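Local coordinates for protein DsbA-like disulfide oxidoreductase (Wolbachia endosymbiont of Drosophila melanogaster, PDB 6EEZ) that probably acts as a thiol-disulfide exchange enzyme of the DsbA-like family, a homotrimeric disulfide isomerase that reshuffles disulfide bonds in substrate proteins, at residues A[88-93]-A[137-142]; A[152-157]-A[161-166]. All coordinates share one frame; numbering follows the deposited sequence.

Contact 1. Residues A[88-93]-A[137-142]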
ATOM      1  N   VAL A  88     -12.697   4.163   2.994  1.00 51.76           N
ATOM      2  CA  VAL A  88     -13.352   2.907   2.662  1.00 50.56           C
ATOM      3  C   VAL A  88     -12.946   1.791   3.637  1.00 49.34           C
ATOM      4  O   VAL A  88     -13.782   1.028   4.119  1.00 49.63           O
ATOM      5  CB  VAL A  88     -13.008   2.495   1.207  1.00 49.51           C
ATOM      6  CG1 VAL A  88     -13.379   1.038   0.930  1.00 48.30           C
ATOM      7  CG2 VAL A  88     -13.695   3.427   0.232  1.00 50.86           C
ATOM      8  N   TYR A  89     -11.653   1.690   3.907  1.00 48.01           N
ATOM      9  CA  TYR A  89     -11.124   0.691   4.826  1.00 47.11           C
ATOM     10  C   TYR A  89     -11.861   0.670   6.158  1.00 48.43           C
ATOM     11  O   TYR A  89     -12.220  -0.388   6.670  1.00 48.48           O
ATOM     12  CB  TYR A  89      -9.637   0.954   5.064  1.00 46.50           C
ATOM     13  CG  TYR A  89      -9.007   0.127   6.151  1.00 46.08           C
ATOM     14  CD1 TYR A  89      -8.690  -1.207   5.943  1.00 44.65           C
ATOM     15  CD2 TYR A  89      -8.688   0.695   7.376  1.00 47.32           C
ATOM     16  CE1 TYR A  89      -8.085  -1.964   6.930  1.00 44.04           C
ATOM     17  CE2 TYR A  89      -8.078  -0.052   8.379  1.00 46.76           C
ATOM     18  CZ  TYR A  89      -7.778  -1.383   8.150  1.00 45.02           C
ATOM     19  OH  TYR A  89      -7.183  -2.122   9.153  1.00 44.48           O
ATOM     20  N   PHE A  90     -12.084   1.847   6.718  1.00 48.79           N
ATOM     21  CA  PHE A  90     -12.686   1.927   8.026  1.00 49.48           C
ATOM     22  C   PHE A  90     -14.181   1.648   8.009  1.00 50.41           C
ATOM     23  O   PHE A  90     -14.740   1.278   9.039  1.00 51.15           O
ATOM     24  CB  PHE A  90     -12.395   3.291   8.636  1.00 50.60           C
ATOM     25  CG  PHE A  90     -11.000   3.404   9.173  1.00 50.29           C
ATOM     26  CD1 PHE A  90     -10.627   2.711  10.324  1.00 50.13           C
ATOM     27  CD2 PHE A  90     -10.054   4.169   8.522  1.00 50.50           C
ATOM     28  CE1 PHE A  90      -9.331   2.799  10.823  1.00 49.89           C
ATOM     29  CE2 PHE A  90      -8.744   4.271   9.019  1.00 50.31           C
ATOM     30  CZ  PHE A  90      -8.386   3.582  10.164  1.00 49.91           C
ATOM     31  N   LEU A  91     -14.824   1.806   6.856  1.00 56.96           N
ATOM     32  CA  LEU A  91     -16.230   1.395   6.706  1.00 58.46           C
ATOM     33  C   LEU A  91     -16.339  -0.110   6.579  1.00 57.79           C
ATOM     34  O   LEU A  91     -17.189  -0.745   7.203  1.00 59.69           O
ATOM     35  CB  LEU A  91     -16.870   2.035   5.477  1.00 59.49           C
ATOM     36  CG  LEU A  91     -17.165   3.528   5.510  1.00 61.04           C
ATOM     37  CD1 LEU A  91     -17.468   3.996   4.105  1.00 61.78           C
ATOM     38  CD2 LEU A  91     -18.331   3.832   6.437  1.00 63.75           C
ATOM     39  N   ASP A  92     -15.472  -0.666   5.747  1.00 50.95           N
ATOM     40  CA  ASP A  92     -15.501  -2.070   5.425  1.00 51.38           C
ATOM     41  C   ASP A  92     -14.162  -2.437   4.847  1.00 50.90           C
ATOM     42  O   ASP A  92     -13.802  -1.994   3.764  1.00 50.72           O
ATOM     43  CB  ASP A  92     -16.646  -2.354   4.451  1.00 52.46           C
ATOM     44  CG  ASP A  92     -16.647  -3.779   3.909  1.00 52.85           C
ATOM     45  OD1 ASP A  92     -15.882  -4.645   4.369  1.00 52.54           O
ATOM     46  OD2 ASP A  92     -17.460  -4.030   3.005  1.00 53.28           O
ATOM     47  N   LYS A  93     -13.429  -3.255   5.589  1.00 51.87           N
ATOM     48  CA  LYS A  93     -12.064  -3.605   5.265  1.00 51.28           C
ATOM     49  C   LYS A  93     -11.969  -4.517   4.061  1.00 51.64           C
ATOM     50  O   LYS A  93     -10.930  -4.564   3.391  1.00 51.17           O
ATOM     51  CB  LYS A  93     -11.406  -4.277   6.465  1.00 50.59           C
ATOM     52  CG  LYS A  93     -11.312  -3.397   7.684  1.00 50.64           C
ATOM     53  CD  LYS A  93     -10.473  -4.066   8.773  1.00 49.58           C
ATOM     54  CE  LYS A  93     -10.192  -3.121   9.948  1.00 49.35           C
ATOM     55  NZ  LYS A  93     -11.444  -2.551  10.498  1.00 51.22           N
ATOM     56  N   ALA A 137     -11.175  11.456  10.199  1.00 53.21           N
ATOM     57  CA  ALA A 137     -10.235  12.373   9.558  1.00 52.41           C
ATOM     58  C   ALA A 137      -8.897  12.386  10.296  1.00 51.10           C
ATOM     59  O   ALA A 137      -7.849  12.209   9.672  1.00 48.90           O
ATOM     60  CB  ALA A 137     -10.822  13.762   9.484  1.00 56.37           C
ATOM     61  N   ASP A 138      -8.931  12.569  11.615  1.00 54.78           N
ATOM     62  CA  ASP A 138      -7.701  12.558  12.412  1.00 53.31           C
ATOM     63  C   ASP A 138      -6.890  11.282  12.209  1.00 51.43           C
ATOM     64  O   ASP A 138      -5.669  11.337  12.116  1.00 49.73           O
ATOM     65  CB  ASP A 138      -8.004  12.704  13.903  1.00 55.73           C
ATOM     66  CG  ASP A 138      -8.560  14.053  14.255  1.00 60.46           C
ATOM     67  OD1 ASP A 138      -8.605  14.916  13.351  1.00 60.92           O
ATOM     68  OD2 ASP A 138      -8.941  14.254  15.434  1.00 64.05           O
ATOM     69  N   LYS A 139      -7.556  10.129  12.148  1.00 52.34           N
ATOM     70  CA  LYS A 139      -6.832   8.867  12.140  1.00 50.79           C
ATOM     71  C   LYS A 139      -6.260   8.587  10.768  1.00 49.59           C
ATOM     72  O   LYS A 139      -5.167   8.050  10.645  1.00 48.16           O
ATOM     73  CB  LYS A 139      -7.720   7.717  12.574  1.00 51.48           C
ATOM     74  CG  LYS A 139      -6.973   6.408  12.676  1.00 50.04           C
ATOM     75  CD  LYS A 139      -7.206   5.746  14.025  1.00 51.37           C
ATOM     76  CE  LYS A 139      -6.428   6.443  15.137  1.00 51.31           C
ATOM     77  NZ  LYS A 139      -6.795   5.908  16.474  1.00 52.91           N
ATOM     78  N   ILE A 140      -7.005   8.952   9.734  1.00 45.85           N
ATOM     79  CA  ILE A 140      -6.511   8.834   8.370  1.00 44.93           C
ATOM     80  C   ILE A 140      -5.291   9.739   8.187  1.00 43.97           C
ATOM     81  O   ILE A 140      -4.294   9.342   7.593  1.00 42.57           O
ATOM     82  CB  ILE A 140      -7.594   9.218   7.341  1.00 46.48           C
ATOM     83  CG1 ILE A 140      -8.746   8.208   7.400  1.00 47.44           C
ATOM     84  CG2 ILE A 140      -6.998   9.288   5.941  1.00 45.63           C
ATOM     85  CD1 ILE A 140      -9.998   8.657   6.688  1.00 49.10           C
ATOM     86  N   GLU A 141      -5.404  10.969   8.676  1.00 54.14           N
ATOM     87  CA  GLU A 141      -4.330  11.933   8.569  1.00 53.26           C
ATOM     88  C   GLU A 141      -3.086  11.372   9.269  1.00 52.12           C
ATOM     89  O   GLU A 141      -1.995  11.397   8.714  1.00 50.25           O
ATOM     90  CB  GLU A 141      -4.758  13.275   9.177  1.00 54.49           C
ATOM     91  CG  GLU A 141      -3.627  14.293   9.368  1.00 54.04           C
ATOM     92  CD  GLU A 141      -3.075  14.826   8.046  1.00 53.19           C
ATOM     93  OE1 GLU A 141      -3.718  14.606   6.991  1.00 53.72           O
ATOM     94  OE2 GLU A 141      -2.010  15.484   8.064  1.00 52.13           O
ATOM     95  N   GLN A 142      -3.278  10.845  10.476  1.00 53.79           N
ATOM     96  CA  GLN A 142      -2.195  10.261  11.264  1.00 52.52           C
ATOM     97  C   GLN A 142      -1.524   9.113  10.533  1.00 51.30           C
ATOM     98  O   GLN A 142      -0.288   9.021  10.513  1.00 50.33           O
ATOM     99  CB  GLN A 142      -2.720   9.774  12.617  1.00 53.08           C
ATOM    100  CG  GLN A 142      -1.637   9.369  13.590  1.00 51.99           C
ATOM    101  CD  GLN A 142      -2.188   8.933  14.939  1.00 53.50           C
ATOM    102  OE1 GLN A 142      -2.547   7.771  15.116  1.00 53.89           O
ATOM    103  NE2 GLN A 142      -2.250   9.863  15.903  1.00 54.68           N
TER
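Phe90 and Ile140 mark the closest approach of the two backbones, with their CA atoms 9.3 Å apart, so the last turn of helix 76-91 meets the first turns of helix 137-154 through side chains alone. Phe90 spans most of the gap. With CG anti to its carbonyl carbon (chi1 -77°), its ring is carried toward the other helix, and CZ reaches CG of Lys139 at 4.0 Å. The two side chains cross at about a right angle. The lysine chain, bent at chi2 and chi3, offers its CG methylene to the ring while its ammonium end leads away. Beside it, CG1 of Ile140 lies 4.3 Å from CE2 of Phe90; both aliphatic groups come to the ring obliquely. Within its own helix, Phe90 is backed by Tyr89, whose CD2 sits 3.7 Å above the phenylalanine ring plane, over its centre. The contact is small, burying 109 Å², and purely apolar. Around it, Ile140 also packs on Lys83 and Leu86 of helix 76-91, Glu141 forms a salt bridge with Lys83, and Val88 and Tyr89 turn to Phe99 and Tyr96 of helix 96-105, placing the contact within the all-helical part of the DsbA-like fold.

Contact 2. Residues A[152-157]-A[161-166]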
ATOM      1  N   ARG A 152      10.356   8.343   4.361  1.00 35.55           N
ATOM      2  CA  ARG A 152      11.545   9.178   4.556  1.00 36.59           C
ATOM      3  C   ARG A 152      12.631   8.392   5.308  1.00 38.02           C
ATOM      4  O   ARG A 152      13.786   8.397   4.903  1.00 37.95           O
ATOM      5  CB  ARG A 152      11.229  10.467   5.326  1.00 38.36           C
ATOM      6  CG  ARG A 152      10.290  11.431   4.628  1.00 37.54           C
ATOM      7  CD  ARG A 152      10.979  12.225   3.526  1.00 36.80           C
ATOM      8  NE  ARG A 152      12.070  13.089   3.976  1.00 38.00           N
ATOM      9  CZ  ARG A 152      11.938  14.367   4.341  1.00 40.16           C
ATOM     10  NH1 ARG A 152      10.749  14.941   4.351  1.00 40.92           N
ATOM     11  NH2 ARG A 152      13.001  15.084   4.709  1.00 42.67           N
ATOM     12  N   ASP A 153      12.249   7.713   6.388  1.00 35.54           N
ATOM     13  CA  ASP A 153      13.220   7.001   7.234  1.00 37.01           C
ATOM     14  C   ASP A 153      13.926   5.871   6.501  1.00 35.32           C
ATOM     15  O   ASP A 153      15.081   5.548   6.790  1.00 36.95           O
ATOM     16  CB  ASP A 153      12.536   6.429   8.477  1.00 38.36           C
ATOM     17  CG  ASP A 153      12.143   7.494   9.467  1.00 39.58           C
ATOM     18  OD1 ASP A 153      12.750   8.589   9.433  1.00 40.08           O
ATOM     19  OD2 ASP A 153      11.226   7.242  10.278  1.00 39.67           O
ATOM     20  N   LEU A 154      13.233   5.281   5.543  1.00 33.73           N
ATOM     21  CA  LEU A 154      13.787   4.186   4.777  1.00 31.27           C
ATOM     22  C   LEU A 154      14.617   4.732   3.632  1.00 31.39           C
ATOM     23  O   LEU A 154      15.329   3.989   2.984  1.00 30.32           O
ATOM     24  CB  LEU A 154      12.661   3.261   4.267  1.00 28.85           C
ATOM     25  CG  LEU A 154      11.966   2.390   5.337  1.00 28.88           C
ATOM     26  CD1 LEU A 154      10.774   1.635   4.773  1.00 27.85           C
ATOM     27  CD2 LEU A 154      12.942   1.407   5.968  1.00 29.57           C
ATOM     28  N   GLY A 155      14.501   6.035   3.364  1.00 33.19           N
ATOM     29  CA  GLY A 155      15.370   6.725   2.423  1.00 35.77           C
ATOM     30  C   GLY A 155      15.301   6.336   0.954  1.00 35.93           C
ATOM     31  O   GLY A 155      16.184   6.688   0.177  1.00 37.83           O
ATOM     32  N   VAL A 156      14.251   5.632   0.560  1.00 31.23           N
ATOM     33  CA  VAL A 156      14.087   5.205  -0.827  1.00 30.68           C
ATOM     34  C   VAL A 156      13.934   6.391  -1.792  1.00 31.63           C
ATOM     35  O   VAL A 156      14.534   6.401  -2.870  1.00 32.53           O
ATOM     36  CB  VAL A 156      12.869   4.281  -0.980  1.00 28.56           C
ATOM     37  CG1 VAL A 156      12.696   3.884  -2.433  1.00 28.73           C
ATOM     38  CG2 VAL A 156      13.032   3.039  -0.102  1.00 27.75           C
ATOM     39  N   GLY A 157      13.134   7.378  -1.387  1.00 30.71           N
ATOM     40  CA  GLY A 157      13.006   8.621  -2.123  1.00 32.27           C
ATOM     41  C   GLY A 157      11.983   8.619  -3.252  1.00 31.73           C
ATOM     42  O   GLY A 157      11.956   9.560  -4.032  1.00 32.97           O
ATOM     43  N   PHE A 161       7.810   0.847  -3.774  1.00 27.52           N
ATOM     44  CA  PHE A 161       8.801  -0.089  -3.285  1.00 27.94           C
ATOM     45  C   PHE A 161       8.101  -1.050  -2.363  1.00 27.03           C
ATOM     46  O   PHE A 161       7.004  -0.749  -1.862  1.00 25.82           O
ATOM     47  CB  PHE A 161      10.003   0.605  -2.590  1.00 28.32           C
ATOM     48  CG  PHE A 161       9.681   1.292  -1.287  1.00 27.35           C
ATOM     49  CD1 PHE A 161       9.790   0.616  -0.088  1.00 26.87           C
ATOM     50  CD2 PHE A 161       9.355   2.635  -1.252  1.00 27.59           C
ATOM     51  CE1 PHE A 161       9.536   1.251   1.118  1.00 26.60           C
ATOM     52  CE2 PHE A 161       9.100   3.273  -0.046  1.00 27.52           C
ATOM     53  CZ  PHE A 161       9.194   2.582   1.136  1.00 27.14           C
ATOM     54  N   LEU A 162       8.731  -2.212  -2.189  1.00 29.48           N
ATOM     55  CA  LEU A 162       8.148  -3.318  -1.457  1.00 29.06           C
ATOM     56  C   LEU A 162       9.159  -3.995  -0.529  1.00 29.80           C
ATOM     57  O   LEU A 162      10.265  -4.389  -0.920  1.00 31.98           O
ATOM     58  CB  LEU A 162       7.569  -4.332  -2.448  1.00 30.03           C
ATOM     59  CG  LEU A 162       6.894  -5.598  -1.913  1.00 30.00           C
ATOM     60  CD1 LEU A 162       5.681  -5.219  -1.093  1.00 28.47           C
ATOM     61  CD2 LEU A 162       6.483  -6.521  -3.055  1.00 31.34           C
ATOM     62  N   ILE A 163       8.752  -4.113   0.721  1.00 25.93           N
ATOM     63  CA  ILE A 163       9.495  -4.851   1.716  1.00 26.32           C
ATOM     64  C   ILE A 163       8.929  -6.237   1.856  1.00 27.09           C
ATOM     65  O   ILE A 163       7.741  -6.400   2.090  1.00 25.64           O
ATOM     66  CB  ILE A 163       9.436  -4.156   3.083  1.00 25.78           C
ATOM     67  CG1 ILE A 163      10.036  -2.763   2.987  1.00 25.88           C
ATOM     68  CG2 ILE A 163      10.141  -5.005   4.154  1.00 26.55           C
ATOM     69  CD1 ILE A 163       9.876  -1.967   4.283  1.00 26.05           C
ATOM     70  N   ILE A 164       9.781  -7.237   1.717  1.00 26.31           N
ATOM     71  CA  ILE A 164       9.420  -8.597   2.113  1.00 27.71           C
ATOM     72  C   ILE A 164      10.506  -9.139   3.036  1.00 29.31           C
ATOM     73  O   ILE A 164      11.651  -9.267   2.624  1.00 30.65           O
ATOM     74  CB  ILE A 164       9.288  -9.543   0.904  1.00 29.30           C
ATOM     75  CG1 ILE A 164       8.352  -8.956  -0.163  1.00 27.90           C
ATOM     76  CG2 ILE A 164       8.823 -10.896   1.357  1.00 30.57           C
ATOM     77  CD1 ILE A 164       8.312  -9.790  -1.479  1.00 29.37           C
ATOM     78  N   GLY A 165      10.127  -9.494   4.259  1.00 31.46           N
ATOM     79  CA  GLY A 165      11.064 -10.054   5.208  1.00 33.14           C
ATOM     80  C   GLY A 165      12.147  -9.026   5.543  1.00 32.42           C
ATOM     81  O   GLY A 165      11.830  -7.959   6.066  1.00 30.63           O
ATOM     82  N   ASP A 166      13.399  -9.329   5.201  1.00 39.29           N
ATOM     83  CA  ASP A 166      14.520  -8.428   5.470  1.00 39.66           C
ATOM     84  C   ASP A 166      15.033  -7.773   4.195  1.00 39.64           C
ATOM     85  O   ASP A 166      16.135  -7.205   4.183  1.00 40.41           O
ATOM     86  CB  ASP A 166      15.664  -9.182   6.166  1.00 42.02           C
ATOM     87  CG  ASP A 166      16.164 -10.368   5.363  1.00 44.60           C
ATOM     88  OD1 ASP A 166      15.541 -10.699   4.326  1.00 45.06           O
ATOM     89  OD2 ASP A 166      17.173 -10.988   5.785  1.00 46.41           O
TER
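Val156 lies across the ring of Phe161, its CG2 methyl 3.8 Å from the ring centroid and only 5° off the ring normal, a well-centred CH-pi contact. The second methyl of the same valine, CG1, is held anti to the backbone N (chi1 178°) and meets CD2 of Phe161 at 3.8 Å, so both branches touch the one aromatic. The ring is presented by strand 161-164 with CG between the backbone N and the carbonyl carbon (chi1 68°), which turns it toward Leu154 and Val156. Leu154, in the last turn of helix 137-154, completes the tight part. Its CD1 approaches the ring obliquely, 3.9 Å from CE1 of Phe161, and at the same time meets CD1 of Ile163 tip to tip at 3.7 Å, linking two residues of the strand that face the same way. Leu154, Phe161 and Ile163 are buried, and Val156 partly so.

The other side of the contact is loose. Gly155, with positive phi, is the first residue to leave helical geometry, and it and Gly157 are exposed, as is Arg152, so the outer surface of the turn is largely open to solvent.

Beyond the two segments, Phe161 stacks on Phe40 of the neighbouring strand 36-41, while Val156, Phe161 and Ile163 all touch Leu168 of strand 167-170. In thioredoxin-fold proteins the link from such a helix to this strand usually carries the cis-proline loop beside the CxxC pair, here Cys45 and Cys48; the same is probable for this link. Methyl groups and one aromatic ring make up the contacts between the segments, which implies that the helix end is seated on the sheet by shape and exclusion of water rather than by directional polar bonds.

Overall arrangement
Both contacts use helix 137-154, contact 1 at its start and contact 2 at its end, and they lie on opposite sides of the chain's centre, with centres about 23 Å apart and nearest atoms about 12 Å apart. Contact 1 joins helix to helix over 44 residues and is only partly buried, with an exposed lysine contributing its aliphatic stem. Contact 2 joins the helix end to the sheet across a short loop, is buried, and covers more surface. Each centres on one phenylalanine: oblique aliphatic approach in 88-93/137-142, a methyl squarely over the face in 152-157/161-166. The helix thus connects the helical region to the thioredoxin-like sheet.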